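Local coordinates for protein haloacid dehalogenase/epoxide hydrolase family (Corynebacterium glutamicum ATCC 13032, PDB 2PR7) that is an uncharacterised member of the haloacid dehalogenase superfamily, probably a hydrolase, with a metal ion bound in its presumed active site, at residues A[18-26]-A[117-128]; A[35-46]-A[60-70]. All coordinates share one frame; numbering follows the deposited sequence.

Contact 1: A[18-26]-A[117-128]; sequences EDQRRWRNL and YQQFDRAVVEIV. With EDO (1,2-ethanediol), chain D.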
# COMPACT_ATOMS: atom_id res chain seq x y z
N GLU A 18 -17.04 -7.25 0.61
CA GLU A 18 -16.41 -8.15 -0.37
C GLU A 18 -14.99 -7.68 -0.71
O GLU A 18 -14.07 -8.49 -0.71
CB GLU A 18 -17.25 -8.28 -1.65
CG GLU A 18 -16.64 -9.21 -2.63
CD GLU A 18 -17.39 -9.28 -3.93
OE1 GLU A 18 -18.35 -8.50 -4.13
OE2 GLU A 18 -16.97 -10.10 -4.76
N ASP A 19 -14.81 -6.40 -1.03
CA ASP A 19 -13.51 -5.88 -1.44
C ASP A 19 -12.52 -6.01 -0.30
O ASP A 19 -11.38 -6.34 -0.52
CB ASP A 19 -13.60 -4.42 -1.96
CG ASP A 19 -14.08 -4.32 -3.44
OD1 ASP A 19 -14.34 -5.35 -4.11
OD2 ASP A 19 -14.20 -3.16 -3.94
N GLN A 20 -12.97 -5.75 0.92
CA GLN A 20 -12.08 -5.84 2.07
C GLN A 20 -11.66 -7.27 2.32
O GLN A 20 -10.50 -7.54 2.65
CB GLN A 20 -12.72 -5.25 3.28
CG GLN A 20 -12.97 -3.73 3.14
CD GLN A 20 -13.25 -3.04 4.45
OE1 GLN A 20 -12.62 -3.32 5.48
NE2 GLN A 20 -14.16 -2.07 4.41
N ARG A 21 -12.58 -8.22 2.16
CA ARG A 21 -12.22 -9.67 2.28
C ARG A 21 -11.16 -10.02 1.24
O ARG A 21 -10.20 -10.77 1.52
CB ARG A 21 -13.44 -10.59 2.16
CG ARG A 21 -14.39 -10.61 3.37
CD ARG A 21 -15.47 -11.69 3.27
NE ARG A 21 -16.35 -11.53 2.09
CZ ARG A 21 -17.51 -10.88 2.09
NH1 ARG A 21 -17.94 -10.25 3.18
NH2 ARG A 21 -18.25 -10.81 1.00
N ARG A 22 -11.36 -9.58 0.00
CA ARG A 22 -10.40 -9.82 -1.08
C ARG A 22 -9.01 -9.22 -0.79
O ARG A 22 -7.99 -9.86 -0.94
CB ARG A 22 -10.96 -9.41 -2.47
CG ARG A 22 -12.12 -10.22 -2.92
CD ARG A 22 -12.60 -9.71 -4.25
NE ARG A 22 -11.72 -10.09 -5.36
CZ ARG A 22 -11.97 -9.77 -6.63
NH1 ARG A 22 -13.05 -9.06 -6.90
NH2 ARG A 22 -11.15 -10.14 -7.61
N TRP A 23 -8.99 -8.04 -0.22
CA TRP A 23 -7.74 -7.39 0.14
C TRP A 23 -7.06 -8.12 1.27
O TRP A 23 -5.86 -8.29 1.24
CB TRP A 23 -8.04 -5.98 0.58
CG TRP A 23 -7.78 -4.99 -0.52
CD1 TRP A 23 -8.69 -4.24 -1.17
CD2 TRP A 23 -6.50 -4.72 -1.13
NE1 TRP A 23 -8.05 -3.46 -2.13
CE2 TRP A 23 -6.71 -3.73 -2.11
CE3 TRP A 23 -5.20 -5.17 -0.88
CZ2 TRP A 23 -5.66 -3.18 -2.89
CZ3 TRP A 23 -4.15 -4.63 -1.64
CH2 TRP A 23 -4.39 -3.66 -2.67
N ARG A 24 -7.84 -8.62 2.24
CA ARG A 24 -7.24 -9.32 3.37
C ARG A 24 -6.58 -10.61 2.92
O ARG A 24 -5.49 -10.95 3.34
CB ARG A 24 -8.26 -9.58 4.46
CG ARG A 24 -8.52 -8.32 5.27
CD ARG A 24 -9.50 -8.55 6.35
NE ARG A 24 -9.75 -7.30 7.08
CZ ARG A 24 -9.39 -7.07 8.34
NH1 ARG A 24 -8.79 -8.01 9.08
NH2 ARG A 24 -9.66 -5.89 8.88
N ASN A 25 -7.19 -11.29 1.97
CA ASN A 25 -6.63 -12.50 1.44
C ASN A 25 -5.37 -12.18 0.60
O ASN A 25 -4.38 -12.91 0.68
CB ASN A 25 -7.71 -13.25 0.62
CG ASN A 25 -7.22 -14.53 0.07
OD1 ASN A 25 -6.83 -15.42 0.83
ND2 ASN A 25 -7.22 -14.65 -1.25
N LEU A 26 -5.43 -11.14 -0.18
CA LEU A 26 -4.29 -10.75 -0.98
C LEU A 26 -3.09 -10.36 -0.08
O LEU A 26 -1.98 -10.84 -0.27
CB LEU A 26 -4.68 -9.60 -1.89
CG LEU A 26 -3.65 -9.04 -2.85
CD1 LEU A 26 -3.17 -10.15 -3.79
CD2 LEU A 26 -4.29 -7.87 -3.59
N TYR A 117 -5.41 2.23 -8.82
CA TYR A 117 -6.54 1.49 -8.28
C TYR A 117 -7.81 2.20 -8.60
O TYR A 117 -8.14 3.26 -8.03
CB TYR A 117 -6.43 1.38 -6.77
CG TYR A 117 -7.42 0.44 -6.14
CD1 TYR A 117 -7.13 -0.91 -6.02
CD2 TYR A 117 -8.60 0.87 -5.63
CE1 TYR A 117 -7.99 -1.76 -5.43
CE2 TYR A 117 -9.46 0.01 -5.04
CZ TYR A 117 -9.13 -1.31 -4.95
OH TYR A 117 -9.98 -2.22 -4.34
N GLN A 118 -8.50 1.70 -9.60
CA GLN A 118 -9.85 2.18 -9.88
C GLN A 118 -10.88 1.09 -9.58
O GLN A 118 -11.97 1.38 -9.13
CB GLN A 118 -9.91 2.69 -11.33
CG GLN A 118 -11.23 3.27 -11.76
CD GLN A 118 -11.11 4.01 -13.11
OE1 GLN A 118 -10.83 3.37 -14.11
NE2 GLN A 118 -11.39 5.34 -13.15
N GLN A 119 -10.55 -0.16 -9.86
CA GLN A 119 -11.45 -1.27 -9.49
C GLN A 119 -10.59 -2.42 -9.10
O GLN A 119 -9.53 -2.63 -9.72
CB GLN A 119 -12.42 -1.65 -10.59
CG GLN A 119 -11.83 -2.09 -11.91
CD GLN A 119 -12.64 -3.23 -12.58
OE1 GLN A 119 -12.08 -4.06 -13.32
NE2 GLN A 119 -13.95 -3.27 -12.33
N PHE A 120 -11.01 -3.16 -8.07
CA PHE A 120 -10.20 -4.23 -7.54
C PHE A 120 -9.83 -5.22 -8.64
O PHE A 120 -8.67 -5.64 -8.74
CB PHE A 120 -10.88 -4.97 -6.37
CG PHE A 120 -9.98 -5.95 -5.67
CD1 PHE A 120 -9.85 -7.27 -6.13
CD2 PHE A 120 -9.24 -5.58 -4.57
CE1 PHE A 120 -8.95 -8.18 -5.51
CE2 PHE A 120 -8.41 -6.48 -3.93
CZ PHE A 120 -8.24 -7.79 -4.40
N ASP A 121 -10.79 -5.61 -9.47
CA ASP A 121 -10.55 -6.64 -10.47
C ASP A 121 -9.43 -6.30 -11.43
O ASP A 121 -8.75 -7.20 -11.90
CB ASP A 121 -11.82 -6.93 -11.32
CG ASP A 121 -12.91 -7.67 -10.57
OD1 ASP A 121 -12.61 -8.45 -9.68
OD2 ASP A 121 -14.09 -7.50 -10.92
N ARG A 122 -9.28 -5.03 -11.77
CA ARG A 122 -8.20 -4.62 -12.67
C ARG A 122 -6.89 -4.61 -11.91
O ARG A 122 -5.91 -5.19 -12.34
CB ARG A 122 -8.48 -3.24 -13.25
CG ARG A 122 -7.55 -2.89 -14.35
CD ARG A 122 -7.93 -1.62 -15.08
NE ARG A 122 -6.98 -1.41 -16.16
CZ ARG A 122 -5.76 -0.93 -15.97
NH1 ARG A 122 -5.35 -0.57 -14.76
NH2 ARG A 122 -4.94 -0.80 -17.00
N ALA A 123 -6.87 -3.96 -10.77
CA ALA A 123 -5.64 -3.81 -10.01
C ALA A 123 -5.06 -5.14 -9.50
O ALA A 123 -3.85 -5.30 -9.43
CB ALA A 123 -5.85 -2.80 -8.83
N VAL A 124 -5.91 -6.09 -9.10
CA VAL A 124 -5.43 -7.35 -8.58
C VAL A 124 -4.56 -8.11 -9.59
O VAL A 124 -3.57 -8.77 -9.22
CB VAL A 124 -6.55 -8.23 -7.97
CG1 VAL A 124 -7.47 -8.79 -9.06
CG2 VAL A 124 -5.93 -9.35 -7.14
N VAL A 125 -4.92 -8.05 -10.85
CA VAL A 125 -4.14 -8.72 -11.90
C VAL A 125 -2.69 -8.24 -11.87
O VAL A 125 -1.75 -9.04 -11.93
CB VAL A 125 -4.75 -8.43 -13.30
CG1 VAL A 125 -3.85 -8.95 -14.41
CG2 VAL A 125 -6.07 -9.08 -13.41
N GLU A 126 -2.51 -6.91 -11.80
CA GLU A 126 -1.21 -6.29 -11.73
C GLU A 126 -0.48 -6.69 -10.48
O GLU A 126 0.70 -6.99 -10.50
CB GLU A 126 -1.34 -4.77 -11.81
CG GLU A 126 -2.10 -4.33 -13.06
CD GLU A 126 -2.11 -2.84 -13.23
OE1 GLU A 126 -1.07 -2.21 -12.93
OE2 GLU A 126 -3.16 -2.32 -13.64
N ILE A 127 -1.16 -6.65 -9.33
CA ILE A 127 -0.47 -6.90 -8.09
C ILE A 127 0.03 -8.33 -8.07
O ILE A 127 1.15 -8.61 -7.71
CB ILE A 127 -1.40 -6.57 -6.87
CG1 ILE A 127 -1.74 -5.08 -6.85
CG2 ILE A 127 -0.74 -7.03 -5.57
CD1 ILE A 127 -2.98 -4.73 -5.97
N VAL A 128 -0.87 -9.27 -8.36
CA VAL A 128 -0.55 -10.66 -8.34
C VAL A 128 0.60 -10.98 -9.28
O VAL A 128 1.50 -11.76 -8.95
CB VAL A 128 -1.81 -11.47 -8.67
CG1 VAL A 128 -1.44 -12.89 -9.03
CG2 VAL A 128 -2.87 -11.44 -7.48
C1 EDO D . -8.93 -3.96 5.63
O1 EDO D . -10.18 -4.57 5.96
C2 EDO D . -8.54 -4.58 4.32
O2 EDO D . -9.29 -3.92 3.29
O HOH W 1 -12.10 -1.32 -3.03
O HOH W 2 -13.46 -2.50 -6.80

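Contact 2: A[35-46]-A[60-70]; sequences VGTVILSNDPGG and VVDKVLLSGEL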
# COMPACT_ATOMS: atom_id res chain seq x y z
N VAL A 35 6.60 -10.52 1.22
CA VAL A 35 6.44 -9.15 0.74
C VAL A 35 6.21 -8.25 1.94
O VAL A 35 5.37 -8.53 2.74
CB VAL A 35 5.27 -9.08 -0.22
CG1 VAL A 35 4.93 -7.60 -0.60
CG2 VAL A 35 5.59 -9.88 -1.47
N GLY A 36 6.97 -7.17 2.07
CA GLY A 36 6.69 -6.20 3.12
C GLY A 36 5.53 -5.30 2.72
O GLY A 36 5.35 -4.99 1.56
N THR A 37 4.71 -4.93 3.70
CA THR A 37 3.48 -4.21 3.43
C THR A 37 3.37 -2.98 4.29
O THR A 37 3.57 -3.03 5.50
CB THR A 37 2.24 -5.11 3.64
OG1 THR A 37 2.26 -5.72 4.94
CG2 THR A 37 2.24 -6.18 2.59
N VAL A 38 3.07 -1.85 3.64
CA VAL A 38 2.89 -0.57 4.32
C VAL A 38 1.63 0.10 3.81
O VAL A 38 1.38 0.12 2.60
CB VAL A 38 4.07 0.40 4.07
CG1 VAL A 38 3.88 1.68 4.88
CG2 VAL A 38 5.33 -0.22 4.43
N ILE A 39 0.83 0.65 4.72
CA ILE A 39 -0.24 1.56 4.35
C ILE A 39 0.36 2.94 4.45
O ILE A 39 0.91 3.32 5.50
CB ILE A 39 -1.47 1.45 5.29
CG1 ILE A 39 -2.15 0.09 5.12
CG2 ILE A 39 -2.44 2.60 5.03
CD1 ILE A 39 -3.29 -0.21 6.04
N LEU A 40 0.29 3.67 3.34
CA LEU A 40 0.78 5.06 3.27
C LEU A 40 -0.43 5.88 2.92
O LEU A 40 -0.94 5.83 1.79
CB LEU A 40 1.88 5.29 2.25
CG LEU A 40 2.48 6.70 2.10
CD1 LEU A 40 3.18 7.13 3.41
CD2 LEU A 40 3.41 6.74 0.92
N SER A 41 -0.90 6.65 3.90
CA SER A 41 -2.14 7.37 3.74
C SER A 41 -1.98 8.87 3.99
O SER A 41 -1.35 9.27 4.98
CB SER A 41 -3.13 6.79 4.75
OG SER A 41 -4.35 7.51 4.82
N ASN A 42 -2.62 9.69 3.14
CA ASN A 42 -2.70 11.12 3.38
C ASN A 42 -3.92 11.28 4.29
O ASN A 42 -5.04 11.23 3.80
CB ASN A 42 -2.89 11.91 2.10
CG ASN A 42 -1.57 12.14 1.33
OD1 ASN A 42 -0.51 11.69 1.74
ND2 ASN A 42 -1.65 12.86 0.20
N ASP A 43 -3.69 11.49 5.57
CA ASP A 43 -4.74 11.44 6.59
C ASP A 43 -4.16 12.23 7.76
O ASP A 43 -2.95 12.20 7.97
CB ASP A 43 -5.04 10.00 7.03
CG ASP A 43 -6.21 9.92 8.03
OD1 ASP A 43 -7.37 9.72 7.59
OD2 ASP A 43 -6.02 10.08 9.25
N PRO A 44 -5.00 12.97 8.48
CA PRO A 44 -4.47 13.74 9.62
C PRO A 44 -3.87 12.89 10.72
O PRO A 44 -3.09 13.40 11.57
CB PRO A 44 -5.72 14.45 10.16
CG PRO A 44 -6.73 14.35 9.12
CD PRO A 44 -6.43 13.24 8.23
N GLY A 45 -4.25 11.62 10.76
CA GLY A 45 -3.67 10.69 11.72
C GLY A 45 -4.21 10.90 13.12
O GLY A 45 -5.32 11.41 13.31
N GLY A 46 -3.43 10.50 14.13
CA GLY A 46 -3.91 10.58 15.49
C GLY A 46 -5.07 9.63 15.80
O GLY A 46 -5.27 8.62 15.10
N VAL A 60 -2.16 -7.20 9.89
CA VAL A 60 -2.66 -7.26 8.52
C VAL A 60 -1.61 -6.67 7.58
O VAL A 60 -1.36 -7.19 6.48
CB VAL A 60 -4.02 -6.56 8.41
CG1 VAL A 60 -4.49 -6.50 6.98
CG2 VAL A 60 -5.05 -7.26 9.31
N VAL A 61 -1.00 -5.57 8.01
CA VAL A 61 0.14 -5.00 7.33
C VAL A 61 1.28 -4.86 8.34
O VAL A 61 1.06 -4.85 9.57
CB VAL A 61 -0.23 -3.65 6.66
CG1 VAL A 61 -1.38 -3.88 5.69
CG2 VAL A 61 -0.65 -2.61 7.69
N ASP A 62 2.49 -4.67 7.80
CA ASP A 62 3.69 -4.48 8.61
C ASP A 62 3.71 -3.11 9.27
O ASP A 62 4.10 -2.99 10.45
CB ASP A 62 4.96 -4.65 7.79
CG ASP A 62 5.16 -6.07 7.36
OD1 ASP A 62 5.11 -6.98 8.22
OD2 ASP A 62 5.37 -6.29 6.16
N LYS A 63 3.30 -2.07 8.52
CA LYS A 63 3.38 -0.73 9.04
C LYS A 63 2.26 0.16 8.49
O LYS A 63 1.87 0.01 7.36
CB LYS A 63 4.69 -0.12 8.63
CG LYS A 63 5.95 -0.86 9.06
CD LYS A 63 6.29 -0.62 10.50
CE LYS A 63 7.65 -1.22 10.82
NZ LYS A 63 7.81 -2.56 10.19
N VAL A 64 1.86 1.15 9.29
CA VAL A 64 0.94 2.18 8.88
C VAL A 64 1.64 3.53 9.05
O VAL A 64 2.14 3.86 10.15
CB VAL A 64 -0.36 2.11 9.74
CG1 VAL A 64 -1.19 3.39 9.59
CG2 VAL A 64 -1.21 0.87 9.39
N LEU A 65 1.66 4.31 7.98
CA LEU A 65 2.23 5.66 7.96
C LEU A 65 1.16 6.66 7.54
O LEU A 65 0.50 6.47 6.51
CB LEU A 65 3.43 5.79 6.98
CG LEU A 65 4.70 5.04 7.35
CD1 LEU A 65 5.80 5.36 6.30
CD2 LEU A 65 5.16 5.40 8.74
N LEU A 66 0.98 7.74 8.32
CA LEU A 66 -0.07 8.73 8.07
C LEU A 66 0.59 10.08 7.90
O LEU A 66 1.39 10.51 8.76
CB LEU A 66 -1.01 8.77 9.27
CG LEU A 66 -1.64 7.40 9.58
CD1 LEU A 66 -2.26 7.19 10.97
CD2 LEU A 66 -2.67 7.03 8.48
N SER A 67 0.28 10.75 6.80
CA SER A 67 0.91 12.04 6.49
C SER A 67 0.86 13.05 7.67
O SER A 67 1.82 13.76 7.89
CB SER A 67 0.24 12.64 5.27
OG SER A 67 -1.13 12.90 5.51
N GLY A 68 -0.25 13.12 8.40
CA GLY A 68 -0.38 14.08 9.49
C GLY A 68 0.62 13.85 10.62
O GLY A 68 0.81 14.72 11.46
N GLU A 69 1.16 12.64 10.69
CA GLU A 69 2.16 12.24 11.67
C GLU A 69 3.57 12.33 11.09
O GLU A 69 4.51 12.59 11.81
CB GLU A 69 1.85 10.82 12.18
CG GLU A 69 0.49 10.70 12.86
CD GLU A 69 0.09 9.29 13.22
OE1 GLU A 69 0.90 8.33 13.05
OE2 GLU A 69 -1.06 9.13 13.70
N LEU A 70 3.70 12.10 9.78
CA LEU A 70 4.98 12.16 9.11
C LEU A 70 5.47 13.56 8.87
O LEU A 70 6.66 13.81 8.86
CB LEU A 70 4.91 11.49 7.76
CG LEU A 70 4.75 9.99 7.66
CD1 LEU A 70 4.61 9.61 6.17
CD2 LEU A 70 5.96 9.28 8.31
O HOH W 3 3.74 -7.88 5.14

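Contact 1: A[18-26]-A[117-128]
Two nearly parallel helices of the Rossmann-like HAD fold meet here, and Phe120 of helix 120-128 is a knob lodged between Asp19, Arg22, Trp23 and Leu26 of helix 18-26. Its CG lies anti to the backbone N (chi1 -172°), sending the ring across the gap. The ring turns its edge to the face of the five-membered ring of Trp23, with centroids 4.8 Å apart and planes at 86°. Arg22 CB rests over a Phe120 face in a CH-pi contact. The arginine then bends at chi3 and turns one face of its guanidinium onto Phe120 CD1, 3.3 Å from Arg22 CZ, the planes inclined at 55°. The same group grips Asp121 end-on: NH1 and NH2 of Arg22 both donate to Asp121 OD1, at 2.9 and 3.0 Å, while Arg22 NE pairs with the Phe137 carboxylate. Indole suits its buried place because its one polar atom is satisfied, Trp23 NE1 donating to Tyr117 OH (3.2 Å). Waters join that hydroxyl to Asp19 OD2, and OD2 to Phe120 N. Leu26 fills the hollow among Phe120, Val124, Ile127 and Val128. Side-by-side helices over one sheet face are what this fold provides, here with the Trp23-Tyr117-Phe120 aromatic cluster between them.

Contact 2: A[35-46]-A[60-70]
Strands 36-41 and 63-66 are the parallel partners of a beta-alpha-beta unit, joined through helix 50-57, with 63-66 at the edge of the sheet. Backbone bonds alternate in the parallel manner: Ile39 N donates to Lys63 O, Leu65 N to Ile39 O (2.8 Å), Ser41 N to Leu65 O, and Ser67 N to Ser41 O. Beyond the strands, Gly68 N donates to Asp43 O.

Apolar contacts divide between the two faces. Ile39 and Val64 run alongside each other in the same direction, Ile39 CD1 lying 4.1 Å from Val64 CG2 and 3.9 Å from Val61 CG2; helix 50-57 packs on this side through Ile52. On the other face Leu40 CD1 touches Leu65 CB (3.8 Å). Beta-branched residues suit the extended chain, and Leu40 is long enough to touch Leu70 of the following helix as well.

Polar side chains tie both ends. At the start, Asp62 OD2 takes the N-H of Thr37 (2.9 Å), and Thr37 OG1, placed between N and the carbonyl carbon (chi1 53°), accepts from Asp62 N; a water links both side chains to Val35 O. At the far end, Ser67 OG accepts from Asp43 N, and Asp43 OD2 closes an Asx turn on Gly45 N. Positive phi favours glycine at Gly45 and Gly46; a side-chain carbon would also strike Glu69 OE2 at Gly45, and Pro44 O at Gly68. Glu69 OE2, salt-bridged to Arg53, uses its anti lone pair to receive Gly46 N at 2.8 Å.

Contact 2 is nested within the chain loop closed by contact 1, and helix 17-32 leads directly into strand 36-41. The centres of the contacts are about 19 Å apart, on opposite sides of the centre of the chain, yet they touch where Arg24 NH1 packs 3.8 Å from Val60 CG2. Helix 17-32 also meets Val61 through Leu27. Both contacts approach the calcium site formed by Asp8, Ala10 and Asp99: the side chain of Ser41 is about 7 Å from the ion and that of Tyr117 about 8 Å. These two residues sit at or just beyond the C-terminal ends of strands 36-41 and 113-116, the sheet edge where the HAD active site lies.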